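Fe-regulated protein B (Neisseria meningitidis, PDB 4AIP) probably imports iron across the meningococcal outer membrane as a TonB-dependent transporter, a beta-barrel filled by a plug domain. Local coordinates at residues E284-G288 with R298-A302; T103-L107 with Y132-I138; A364-F368 with K379-N383; A124-S128 with Y384-E388. All blocks are in the same frame, centred on the assembly; numbering follows the deposited sequence.

Interaction 1 (E284-G288 with R298-A302); sequences EFTVG and RQAPA
Gln299 NE2 donates to the backbone oxygen of Thr286 over 3.0 Å in a nearly straight bond (166° at the hydrogen), tying the end of a short helical turn back to residues 284-288 of the same long barrel loop. This loop joins strands 264-276 and 302-318 of the TonB-dependent transporter barrel, and long loops of this kind face the outside of the cell in the family. The donor stands above the carbonyl plane of Thr286, whereas the oxygen lies close to the amide plane of Gln299. Phe285 CB and Phe285 O lie 3.4 and 3.3 Å from Gln299 NE2. A bend about CB-CG (chi2 -70°) turns the amide aside and brings NE2 to the carbonyl, while Gln299 CG itself lies 3.6 Å from Thr286 O. Arg282 NH1 fixes the other end of the amide by bonding to Gln299 OE1, and the same nitrogen reaches Arg298 O. One face of the Phe285 ring is covered over its centre by CG of the preceding Glu284, whose carboxylate pairs with Arg722. A looser apolar patch completes the contact, with Ile296 of the helical turn touching both Val287 and Pro301. There Val287 CG2 sits 4.3 Å from Gln299 CB and 4.5 Å from Pro301 CG.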
loop_
_atom_site.group_PDB
_atom_site.type_symbol
_atom_site.label_atom_id
_atom_site.label_comp_id
_atom_site.label_asym_id
_atom_site.label_seq_id
_atom_site.Cartn_x
_atom_site.Cartn_y
_atom_site.Cartn_z
ATOM N N GLU B 284 9.719 -0.589 -24.624
ATOM C CA GLU B 284 9.341 -1.214 -25.895
ATOM C C GLU B 284 10.144 -2.483 -26.176
ATOM O O GLU B 284 9.793 -3.257 -27.031
ATOM C CB GLU B 284 9.386 -0.220 -27.065
ATOM C CG GLU B 284 10.799 0.153 -27.508
ATOM C CD GLU B 284 10.831 1.083 -28.745
ATOM O OE1 GLU B 284 9.962 1.001 -29.664
ATOM O OE2 GLU B 284 11.756 1.908 -28.802
ATOM N N PHE B 285 11.223 -2.675 -25.439
ATOM C CA PHE B 285 12.041 -3.863 -25.540
ATOM C C PHE B 285 12.067 -4.607 -24.199
ATOM O O PHE B 285 11.884 -3.978 -23.155
ATOM C CB PHE B 285 13.475 -3.453 -25.871
ATOM C CG PHE B 285 13.641 -2.593 -27.118
ATOM C CD1 PHE B 285 13.142 -3.000 -28.363
ATOM C CD2 PHE B 285 14.379 -1.413 -27.052
ATOM C CE1 PHE B 285 13.309 -2.206 -29.492
ATOM C CE2 PHE B 285 14.552 -0.620 -28.173
ATOM C CZ PHE B 285 14.011 -1.018 -29.392
ATOM N N THR B 286 12.314 -5.927 -24.213
ATOM C CA THR B 286 12.739 -6.609 -22.958
ATOM C C THR B 286 14.236 -6.643 -22.873
ATOM O O THR B 286 14.895 -5.747 -23.346
ATOM C CB THR B 286 12.159 -8.052 -22.692
ATOM O OG1 THR B 286 12.564 -8.993 -23.688
ATOM C CG2 THR B 286 10.798 -8.057 -22.815
ATOM N N VAL B 287 14.749 -7.671 -22.225
ATOM C CA VAL B 287 16.158 -7.893 -22.092
ATOM C C VAL B 287 16.508 -8.997 -23.073
ATOM O O VAL B 287 15.874 -10.042 -23.095
ATOM C CB VAL B 287 16.498 -8.294 -20.660
ATOM C CG1 VAL B 287 17.986 -8.582 -20.504
ATOM C CG2 VAL B 287 16.111 -7.190 -19.732
ATOM N N GLY B 288 17.512 -8.753 -23.898
ATOM C CA GLY B 288 17.988 -9.764 -24.830
ATOM C C GLY B 288 19.260 -10.402 -24.338
ATOM O O GLY B 288 19.625 -10.261 -23.168
ATOM N N ARG B 298 22.390 -2.361 -20.311
ATOM C CA ARG B 298 21.840 -1.220 -21.056
ATOM C C ARG B 298 20.389 -0.947 -20.718
ATOM O O ARG B 298 19.982 0.211 -20.653
ATOM C CB ARG B 298 21.957 -1.438 -22.559
ATOM C CG ARG B 298 23.381 -1.365 -23.097
ATOM C CD ARG B 298 23.364 -1.147 -24.635
ATOM N NE ARG B 298 23.198 0.271 -25.013
ATOM C CZ ARG B 298 22.146 0.788 -25.649
ATOM N NH1 ARG B 298 21.126 0.025 -26.033
ATOM N NH2 ARG B 298 22.129 2.088 -25.929
ATOM N N GLN B 299 19.639 -2.037 -20.508
ATOM C CA GLN B 299 18.204 -2.027 -20.182
ATOM C C GLN B 299 17.879 -1.841 -18.702
ATOM O O GLN B 299 16.712 -1.568 -18.363
ATOM C CB GLN B 299 17.533 -3.302 -20.717
ATOM C CG GLN B 299 17.193 -3.239 -22.197
ATOM C CD GLN B 299 16.054 -2.269 -22.478
ATOM O OE1 GLN B 299 16.212 -1.059 -22.401
ATOM N NE2 GLN B 299 14.903 -2.804 -22.802
ATOM N N ALA B 300 18.901 -2.013 -17.847
ATOM C CA ALA B 300 18.876 -1.678 -16.419
ATOM C C ALA B 300 17.501 -1.577 -15.783
ATOM O O ALA B 300 17.052 -0.505 -15.455
ATOM C CB ALA B 300 19.707 -0.381 -16.146
ATOM N N PRO B 301 16.834 -2.723 -15.560
ATOM C CA PRO B 301 15.498 -2.683 -14.962
ATOM C C PRO B 301 15.544 -2.093 -13.584
ATOM O O PRO B 301 16.511 -2.325 -12.869
ATOM C CB PRO B 301 15.133 -4.139 -14.861
ATOM C CG PRO B 301 15.799 -4.714 -15.991
ATOM C CD PRO B 301 17.161 -4.102 -15.956
ATOM N N ALA B 302 14.508 -1.334 -13.235
ATOM C CA ALA B 302 14.413 -0.667 -11.953
ATOM C C ALA B 302 12.956 -0.506 -11.641
ATOM O O ALA B 302 12.155 -0.467 -12.572
ATOM C CB ALA B 302 15.050 0.667 -12.080
#

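Interaction 2 (T103-L107 with Y132-I138); sequences TSQFL and YHQGRFI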
loop_
_atom_site.group_PDB
_atom_site.type_symbol
_atom_site.label_atom_id
_atom_site.label_comp_id
_atom_site.label_asym_id
_atom_site.label_seq_id
_atom_site.Cartn_x
_atom_site.Cartn_y
_atom_site.Cartn_z
ATOM N N THR B 103 2.603 0.670 -20.768
ATOM C CA THR B 103 3.203 1.602 -21.743
ATOM C C THR B 103 4.339 0.986 -22.611
ATOM O O THR B 103 5.098 1.702 -23.232
ATOM C CB THR B 103 3.661 2.876 -21.096
ATOM O OG1 THR B 103 4.454 2.548 -19.938
ATOM C CG2 THR B 103 2.483 3.749 -20.711
ATOM N N SER B 104 4.411 -0.335 -22.684
ATOM C CA SER B 104 5.173 -0.971 -23.758
ATOM C C SER B 104 4.418 -0.804 -25.072
ATOM O O SER B 104 4.987 -0.888 -26.140
ATOM C CB SER B 104 5.283 -2.463 -23.515
ATOM O OG SER B 104 6.132 -2.752 -22.462
ATOM N N GLN B 105 3.113 -0.610 -24.936
ATOM C CA GLN B 105 2.225 -0.643 -26.038
ATOM C C GLN B 105 2.172 0.668 -26.850
ATOM O O GLN B 105 2.113 1.767 -26.300
ATOM C CB GLN B 105 0.851 -0.987 -25.529
ATOM C CG GLN B 105 0.704 -2.444 -25.127
ATOM C CD GLN B 105 -0.686 -2.680 -24.509
ATOM O OE1 GLN B 105 -1.660 -2.068 -24.951
ATOM N NE2 GLN B 105 -0.788 -3.577 -23.522
ATOM N N PHE B 106 2.208 0.533 -28.168
ATOM C CA PHE B 106 1.862 1.642 -29.058
ATOM C C PHE B 106 0.469 1.409 -29.672
ATOM O O PHE B 106 0.074 0.237 -29.894
ATOM C CB PHE B 106 2.883 1.722 -30.162
ATOM C CG PHE B 106 4.255 1.948 -29.669
ATOM C CD1 PHE B 106 4.681 3.242 -29.424
ATOM C CD2 PHE B 106 5.133 0.868 -29.460
ATOM C CE1 PHE B 106 5.962 3.495 -28.933
ATOM C CE2 PHE B 106 6.423 1.103 -29.007
ATOM C CZ PHE B 106 6.834 2.435 -28.712
ATOM N N LEU B 107 -0.260 2.469 -29.947
ATOM C CA LEU B 107 -1.507 2.302 -30.635
ATOM C C LEU B 107 -1.399 2.998 -32.022
ATOM O O LEU B 107 -0.682 4.023 -32.201
ATOM C CB LEU B 107 -2.624 2.917 -29.787
ATOM C CG LEU B 107 -4.043 2.885 -30.395
ATOM C CD1 LEU B 107 -5.114 2.815 -29.331
ATOM C CD2 LEU B 107 -4.376 4.051 -31.437
ATOM N N TYR B 132 10.210 8.305 -25.834
ATOM C CA TYR B 132 9.740 7.737 -27.092
ATOM C C TYR B 132 9.955 6.202 -27.163
ATOM O O TYR B 132 9.495 5.558 -28.078
ATOM C CB TYR B 132 10.417 8.463 -28.239
ATOM C CG TYR B 132 11.823 8.016 -28.440
ATOM C CD1 TYR B 132 12.897 8.609 -27.706
ATOM C CD2 TYR B 132 12.112 6.959 -29.339
ATOM C CE1 TYR B 132 14.219 8.179 -27.895
ATOM C CE2 TYR B 132 13.407 6.535 -29.526
ATOM C CZ TYR B 132 14.453 7.143 -28.812
ATOM O OH TYR B 132 15.739 6.697 -29.020
ATOM N N HIS B 133 10.653 5.628 -26.190
ATOM C CA HIS B 133 10.869 4.192 -26.145
ATOM C C HIS B 133 9.713 3.492 -25.447
ATOM O O HIS B 133 9.775 2.310 -25.145
ATOM C CB HIS B 133 12.162 3.896 -25.430
ATOM C CG HIS B 133 13.372 3.948 -26.306
ATOM N ND1 HIS B 133 13.502 3.187 -27.445
ATOM C CD2 HIS B 133 14.539 4.624 -26.175
ATOM C CE1 HIS B 133 14.681 3.407 -27.992
ATOM N NE2 HIS B 133 15.333 4.269 -27.236
ATOM N N GLN B 134 8.659 4.237 -25.174
ATOM C CA GLN B 134 7.430 3.653 -24.679
ATOM C C GLN B 134 6.297 4.417 -25.338
ATOM O O GLN B 134 6.500 5.508 -25.840
ATOM C CB GLN B 134 7.362 3.782 -23.144
ATOM C CG GLN B 134 7.551 5.223 -22.618
ATOM C CD GLN B 134 7.575 5.234 -21.159
ATOM O OE1 GLN B 134 8.619 4.965 -20.565
ATOM N NE2 GLN B 134 6.400 5.500 -20.528
ATOM N N GLY B 135 5.104 3.850 -25.319
ATOM C CA GLY B 135 3.965 4.543 -25.875
ATOM C C GLY B 135 3.311 5.440 -24.857
ATOM O O GLY B 135 3.643 5.455 -23.690
ATOM N N ARG B 136 2.368 6.208 -25.327
ATOM C CA ARG B 136 1.608 7.022 -24.466
ATOM C C ARG B 136 0.541 6.152 -23.785
ATOM O O ARG B 136 0.120 5.133 -24.297
ATOM C CB ARG B 136 1.005 8.204 -25.244
ATOM C CG ARG B 136 2.012 9.251 -25.719
ATOM C CD ARG B 136 1.417 10.066 -26.847
ATOM N NE ARG B 136 2.162 11.297 -27.162
ATOM C CZ ARG B 136 3.214 11.389 -27.996
ATOM N NH1 ARG B 136 3.694 10.312 -28.628
ATOM N NH2 ARG B 136 3.801 12.562 -28.179
ATOM N N PHE B 137 0.130 6.631 -22.611
ATOM C CA PHE B 137 -0.619 5.928 -21.611
ATOM C C PHE B 137 -1.993 5.612 -22.117
ATOM O O PHE B 137 -2.708 6.483 -22.667
ATOM C CB PHE B 137 -0.742 6.852 -20.403
ATOM C CG PHE B 137 -1.065 6.143 -19.156
ATOM C CD1 PHE B 137 -2.367 5.776 -18.871
ATOM C CD2 PHE B 137 -0.065 5.806 -18.271
ATOM C CE1 PHE B 137 -2.652 5.058 -17.735
ATOM C CE2 PHE B 137 -0.347 5.103 -17.096
ATOM C CZ PHE B 137 -1.629 4.746 -16.833
ATOM N N ILE B 138 -2.368 4.360 -21.938
ATOM C CA ILE B 138 -3.683 3.936 -22.356
ATOM C C ILE B 138 -4.484 3.613 -21.132
ATOM O O ILE B 138 -4.065 2.831 -20.275
ATOM C CB ILE B 138 -3.624 2.768 -23.343
ATOM C CG1 ILE B 138 -2.709 3.172 -24.499
ATOM C CG2 ILE B 138 -5.090 2.379 -23.826
ATOM C CD1 ILE B 138 -2.287 2.017 -25.458
#
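The Phe106 ring is laid against the backbone of residues 132-135, with Tyr132 O at its edge, near the ring plane and 4.2 Å from Phe106 CZ. Gln134 C and Gly135 N approach the ring obliquely, each 3.7 Å from Phe106 CE1. Next to it the rings of Tyr132 and His133 overlap towards their rims, one face of each covered by the other, and His133 also meets the ring of Tyr347. The Phe137 ring, stacked on His275, takes Thr103 CG2 obliquely. Although the first bond of the Phe106 side chain leads away from 132-138, CG lies beside the backbone N (chi1 -60°) and the ring swings back to the contact. Two loops of the plug domain are joined here around Gly135. Its N donates to Thr103 O over 3.0 Å, with the donor tilted out of the carbonyl plane, and its CA makes a C-H...O contact of 3.4 Å to Gln105 O; with no side chain in between, the backbones come this close. Thr103 and Gln134 run side by side in the same direction, but the threonine OG1 bonds to Glu283. At the far end Ile138 CD1 lies 4.4 Å from Leu107 CB, and the Ile138 side chain crosses that of Gln105 at about a right angle. Phe97 of strand 95-97 packs on Gln105, Leu107 and Ile138, helix 85-88 adds Arg86 and Met85, and Thr306 of barrel strand 302-318 meets Thr103 and Phe137.

Interaction 3 (A364-F368 with K379-N383); sequences ANFNF and KYGIN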
loop_
_atom_site.group_PDB
_atom_site.type_symbol
_atom_site.label_atom_id
_atom_site.label_comp_id
_atom_site.label_asym_id
_atom_site.label_seq_id
_atom_site.Cartn_x
_atom_site.Cartn_y
_atom_site.Cartn_z
ATOM N N ALA B 364 -9.698 23.576 -20.530
ATOM C CA ALA B 364 -11.135 23.791 -20.410
ATOM C C ALA B 364 -11.754 23.815 -21.777
ATOM O O ALA B 364 -11.136 24.287 -22.755
ATOM C CB ALA B 364 -11.405 25.165 -19.725
ATOM N N ASN B 365 -12.991 23.386 -21.850
ATOM C CA ASN B 365 -13.711 23.443 -23.111
ATOM C C ASN B 365 -15.093 23.972 -22.900
ATOM O O ASN B 365 -15.739 23.600 -21.950
ATOM C CB ASN B 365 -13.846 22.041 -23.659
ATOM C CG ASN B 365 -12.521 21.425 -23.917
ATOM O OD1 ASN B 365 -11.817 21.841 -24.834
ATOM N ND2 ASN B 365 -12.147 20.452 -23.100
ATOM N N PHE B 366 -15.568 24.841 -23.780
ATOM C CA PHE B 366 -16.954 25.222 -23.725
ATOM C C PHE B 366 -17.633 25.004 -25.040
ATOM O O PHE B 366 -17.126 25.377 -26.088
ATOM C CB PHE B 366 -17.033 26.720 -23.458
ATOM C CG PHE B 366 -16.822 27.068 -22.044
ATOM C CD1 PHE B 366 -15.540 27.137 -21.495
ATOM C CD2 PHE B 366 -17.926 27.332 -21.248
ATOM C CE1 PHE B 366 -15.370 27.491 -20.117
ATOM C CE2 PHE B 366 -17.788 27.655 -19.889
ATOM C CZ PHE B 366 -16.506 27.745 -19.315
ATOM N N ASN B 367 -18.862 24.561 -24.981
ATOM C CA ASN B 367 -19.506 24.137 -26.179
ATOM C C ASN B 367 -20.963 24.451 -26.092
ATOM O O ASN B 367 -21.595 24.017 -25.140
ATOM C CB ASN B 367 -19.386 22.636 -26.179
ATOM C CG ASN B 367 -19.455 22.122 -27.494
ATOM O OD1 ASN B 367 -18.449 22.181 -28.189
ATOM N ND2 ASN B 367 -20.650 21.687 -27.940
ATOM N N PHE B 368 -21.499 25.163 -27.082
ATOM C CA PHE B 368 -22.866 25.622 -27.055
ATOM C C PHE B 368 -23.515 25.165 -28.289
ATOM O O PHE B 368 -22.952 25.256 -29.356
ATOM C CB PHE B 368 -22.962 27.181 -27.060
ATOM C CG PHE B 368 -22.112 27.890 -26.001
ATOM C CD1 PHE B 368 -20.727 27.986 -26.152
ATOM C CD2 PHE B 368 -22.702 28.475 -24.871
ATOM C CE1 PHE B 368 -19.950 28.640 -25.228
ATOM C CE2 PHE B 368 -21.899 29.116 -23.907
ATOM C CZ PHE B 368 -20.530 29.215 -24.104
ATOM N N LYS B 379 -23.471 25.071 -33.676
ATOM C CA LYS B 379 -22.608 24.726 -32.543
ATOM C C LYS B 379 -21.516 25.758 -32.599
ATOM O O LYS B 379 -21.126 26.159 -33.694
ATOM C CB LYS B 379 -21.935 23.376 -32.717
ATOM C CG LYS B 379 -22.853 22.227 -32.905
ATOM C CD LYS B 379 -22.086 20.908 -33.102
ATOM C CE LYS B 379 -21.834 20.208 -31.782
ATOM N NZ LYS B 379 -23.148 19.858 -31.167
ATOM N N TYR B 380 -21.016 26.179 -31.433
ATOM C CA TYR B 380 -19.901 27.086 -31.394
ATOM C C TYR B 380 -19.313 26.921 -30.014
ATOM O O TYR B 380 -20.017 26.514 -29.102
ATOM C CB TYR B 380 -20.331 28.559 -31.672
ATOM C CG TYR B 380 -21.445 29.066 -30.800
ATOM C CD1 TYR B 380 -21.182 29.673 -29.575
ATOM C CD2 TYR B 380 -22.781 28.950 -31.207
ATOM C CE1 TYR B 380 -22.246 30.148 -28.737
ATOM C CE2 TYR B 380 -23.856 29.455 -30.408
ATOM C CZ TYR B 380 -23.577 30.036 -29.176
ATOM O OH TYR B 380 -24.628 30.483 -28.400
ATOM N N GLY B 381 -18.032 27.250 -29.859
ATOM C CA GLY B 381 -17.420 27.135 -28.594
ATOM C C GLY B 381 -15.957 27.443 -28.651
ATOM O O GLY B 381 -15.428 28.007 -29.653
ATOM N N ILE B 382 -15.264 27.086 -27.576
ATOM C CA ILE B 382 -13.851 27.469 -27.470
ATOM C C ILE B 382 -13.148 26.313 -26.752
ATOM O O ILE B 382 -13.758 25.659 -25.902
ATOM C CB ILE B 382 -13.745 28.823 -26.730
ATOM C CG1 ILE B 382 -12.332 29.105 -26.260
ATOM C CG2 ILE B 382 -14.704 28.878 -25.507
ATOM C CD1 ILE B 382 -12.209 28.805 -24.766
ATOM N N ASN B 383 -11.888 26.045 -27.098
ATOM C CA ASN B 383 -11.069 25.060 -26.408
ATOM C C ASN B 383 -9.832 25.739 -25.865
ATOM O O ASN B 383 -9.244 26.597 -26.568
ATOM C CB ASN B 383 -10.587 23.983 -27.388
ATOM C CG ASN B 383 -11.762 23.294 -28.150
ATOM O OD1 ASN B 383 -11.915 23.476 -29.347
ATOM N ND2 ASN B 383 -12.574 22.532 -27.446
#
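Phe368 lays its CB over one face of the Tyr380 ring, 3.8 Å from the Tyr380 ring centroid, a CH-pi contact. The two aromatic planes are nearly parallel, 11° apart, yet slid so far that the rings barely overlap. Tyr380 CG sits between its backbone N and carbonyl carbon (chi1 53°), which turns the ring across the strand onto its partner, while Tyr380 O lies at the edge of the Phe368 ring. This is an antiparallel hairpin of the barrel wall, in which Phe366-Ile382 and Phe368-Tyr380 are hydrogen-bonded pairs. Each pair closes with two N-H...O bonds, among them Phe366 N to Ile382 O at 2.9 Å and Phe368 N to Tyr380 O at 2.8 Å. Between them Gly381 faces Asn367, its CA 3.1 Å from Phe366 O. Phe366 CB also packs on Ile382 CG2, continuing an apolar face consistent with the lipid-facing side of the wall. On the other face Asn383 ND2 donates to Asn365 OD1 over 2.8 Å; the amide planes stand 67° apart, with the oxygen close to the Asn383 amide plane. Arg462 holds Asn383 OD1, leaving that amide gripped at both ends. Strands 325-339 and 438-452 flank the hairpin, backbone-bonded at Asn365 and Asn383 respectively, and inward the two asparagines touch Asn123 and Ile160 of the plug.

Interaction 4 (A124-S128 with Y384-E388); sequences AYSDS and YRHQE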
loop_
_atom_site.group_PDB
_atom_site.type_symbol
_atom_site.label_atom_id
_atom_site.label_comp_id
_atom_site.label_asym_id
_atom_site.label_seq_id
_atom_site.Cartn_x
_atom_site.Cartn_y
_atom_site.Cartn_z
ATOM N N ALA B 124 -10.601 15.176 -21.792
ATOM C CA ALA B 124 -9.292 15.748 -21.400
ATOM C C ALA B 124 -8.169 14.915 -22.029
ATOM O O ALA B 124 -8.219 13.672 -22.008
ATOM C CB ALA B 124 -9.187 15.717 -19.882
ATOM N N TYR B 125 -7.143 15.554 -22.588
ATOM C CA TYR B 125 -6.133 14.793 -23.320
ATOM C C TYR B 125 -4.864 15.606 -23.459
ATOM O O TYR B 125 -4.908 16.808 -23.715
ATOM C CB TYR B 125 -6.674 14.369 -24.687
ATOM C CG TYR B 125 -7.391 15.485 -25.492
ATOM C CD1 TYR B 125 -8.728 15.849 -25.208
ATOM C CD2 TYR B 125 -6.764 16.122 -26.535
ATOM C CE1 TYR B 125 -9.402 16.805 -25.944
ATOM C CE2 TYR B 125 -7.423 17.105 -27.289
ATOM C CZ TYR B 125 -8.742 17.459 -26.977
ATOM O OH TYR B 125 -9.408 18.451 -27.711
ATOM N N SER B 126 -3.726 14.949 -23.275
ATOM C CA SER B 126 -2.448 15.595 -23.414
ATOM C C SER B 126 -1.935 15.161 -24.786
ATOM O O SER B 126 -2.491 14.193 -25.372
ATOM C CB SER B 126 -1.500 15.079 -22.338
ATOM O OG SER B 126 -0.167 15.533 -22.625
ATOM N N ASP B 127 -0.922 15.832 -25.331
ATOM C CA ASP B 127 -0.325 15.262 -26.575
ATOM C C ASP B 127 1.169 15.087 -26.374
ATOM O O ASP B 127 1.894 14.826 -27.333
ATOM C CB ASP B 127 -0.645 16.099 -27.835
ATOM C CG ASP B 127 0.118 17.452 -27.869
ATOM O OD1 ASP B 127 0.852 17.803 -26.892
ATOM O OD2 ASP B 127 -0.009 18.147 -28.914
ATOM N N SER B 128 1.605 15.237 -25.123
ATOM C CA SER B 128 2.992 15.136 -24.775
ATOM C C SER B 128 3.400 13.682 -24.538
ATOM O O SER B 128 2.546 12.815 -24.458
ATOM C CB SER B 128 3.234 15.996 -23.528
ATOM O OG SER B 128 3.162 17.374 -23.847
ATOM N N TYR B 384 -9.411 25.351 -24.642
ATOM C CA TYR B 384 -8.165 25.869 -24.052
ATOM C C TYR B 384 -7.409 24.725 -23.406
ATOM O O TYR B 384 -7.993 23.934 -22.670
ATOM C CB TYR B 384 -8.467 26.963 -22.996
ATOM C CG TYR B 384 -7.225 27.432 -22.266
ATOM C CD1 TYR B 384 -6.763 26.757 -21.158
ATOM C CD2 TYR B 384 -6.472 28.515 -22.715
ATOM C CE1 TYR B 384 -5.590 27.137 -20.501
ATOM C CE2 TYR B 384 -5.291 28.904 -22.059
ATOM C CZ TYR B 384 -4.889 28.216 -20.935
ATOM O OH TYR B 384 -3.760 28.553 -20.190
ATOM N N ARG B 385 -6.119 24.650 -23.665
ATOM C CA ARG B 385 -5.265 23.705 -23.026
ATOM C C ARG B 385 -3.865 24.304 -22.813
ATOM O O ARG B 385 -3.290 24.956 -23.744
ATOM C CB ARG B 385 -5.146 22.461 -23.852
ATOM C CG ARG B 385 -4.286 21.395 -23.196
ATOM C CD ARG B 385 -4.164 20.113 -24.018
ATOM N NE ARG B 385 -3.310 20.277 -25.200
ATOM C CZ ARG B 385 -3.394 19.500 -26.276
ATOM N NH1 ARG B 385 -4.297 18.486 -26.308
ATOM N NH2 ARG B 385 -2.592 19.739 -27.315
ATOM N N HIS B 386 -3.344 24.110 -21.595
ATOM C CA HIS B 386 -1.989 24.486 -21.244
ATOM C C HIS B 386 -1.249 23.266 -20.702
ATOM O O HIS B 386 -1.767 22.519 -19.854
ATOM C CB HIS B 386 -2.035 25.568 -20.168
ATOM C CG HIS B 386 -0.706 26.030 -19.670
ATOM N ND1 HIS B 386 -0.044 25.424 -18.625
ATOM C CD2 HIS B 386 0.021 27.131 -19.970
ATOM C CE1 HIS B 386 1.085 26.066 -18.365
ATOM N NE2 HIS B 386 1.160 27.101 -19.180
ATOM N N GLN B 387 -0.025 23.083 -21.158
ATOM C CA GLN B 387 0.704 21.891 -20.765
ATOM C C GLN B 387 2.029 22.396 -20.327
ATOM O O GLN B 387 2.624 23.274 -20.983
ATOM C CB GLN B 387 0.973 20.932 -21.943
ATOM C CG GLN B 387 -0.206 20.289 -22.556
ATOM C CD GLN B 387 0.158 19.366 -23.742
ATOM O OE1 GLN B 387 -0.721 18.815 -24.355
ATOM N NE2 GLN B 387 1.431 19.201 -24.044
ATOM N N GLU B 388 2.532 21.779 -19.273
ATOM C CA GLU B 388 3.798 22.151 -18.739
ATOM C C GLU B 388 4.503 20.893 -18.314
ATOM O O GLU B 388 3.945 20.071 -17.598
ATOM C CB GLU B 388 3.608 23.046 -17.499
ATOM C CG GLU B 388 4.925 23.461 -16.840
ATOM C CD GLU B 388 4.807 24.605 -15.822
ATOM O OE1 GLU B 388 3.675 25.162 -15.617
ATOM O OE2 GLU B 388 5.856 24.943 -15.202
HETATM O O HOH W 1 -2.346 18.563 -30.024
#
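Arg385 and Gln387 reach from one strand into the loop 124-128 with quite different shapes. In Arg385 the CG lies opposite the backbone N and the chain runs straight until it bends at CG-CD (chi3 73°), setting the guanidinium across Tyr125 at right angles to that ring. NH1 makes a weak hydrogen bond of 3.1 Å to Tyr125 O, and Tyr125 CD2 sits at the guanidinium edge. NH2 of Arg385 forms a long salt bridge with Asp127 OD2 at 3.4 Å, backed by a water that donates to Asp127 OD2 (2.6 Å) and accepts from Arg385 NH2 (3.0 Å). Here the barrel wall holds a plug loop, and further charges join: Asp441 pairs with Arg385 and Lys439 with Asp127. Gln387 is extended beyond CG, and its amide grips Asp127 twice. Asp127 N donates to Gln387 OE1 (3.1 Å), while Gln387 NE2 donates to Asp127 OD1 (3.2 Å), meeting it nearly along the C-O bond. Carboxylate and amide planes are 82° apart. Ser126 OG accepts from Ser128 N two residues on, an ST turn within the loop.

How the interactions relate
From the N terminus, 103-107 opens interaction 2, which 132-138 closes wholly inside the plug. Segment 124-128 falls between them and waits for 384-388, so interactions 2 and 4 cross; they also touch where Arg136 NH2 reaches Asp127 O. Interaction 4 spans 255 residues and ties plug to barrel wall. Within that span lie two local closures: interaction 1, inside the loop before strand 302-318, and interaction 3, the hairpin of strands 355-371 and 376-390. Interaction 1 meets interaction 2 through Glu284 and His133, joining barrel loop to plug. Interactions 3 and 4 share strand 376-390, whereas the centres of 1 and 3 lie about 44 Å apart.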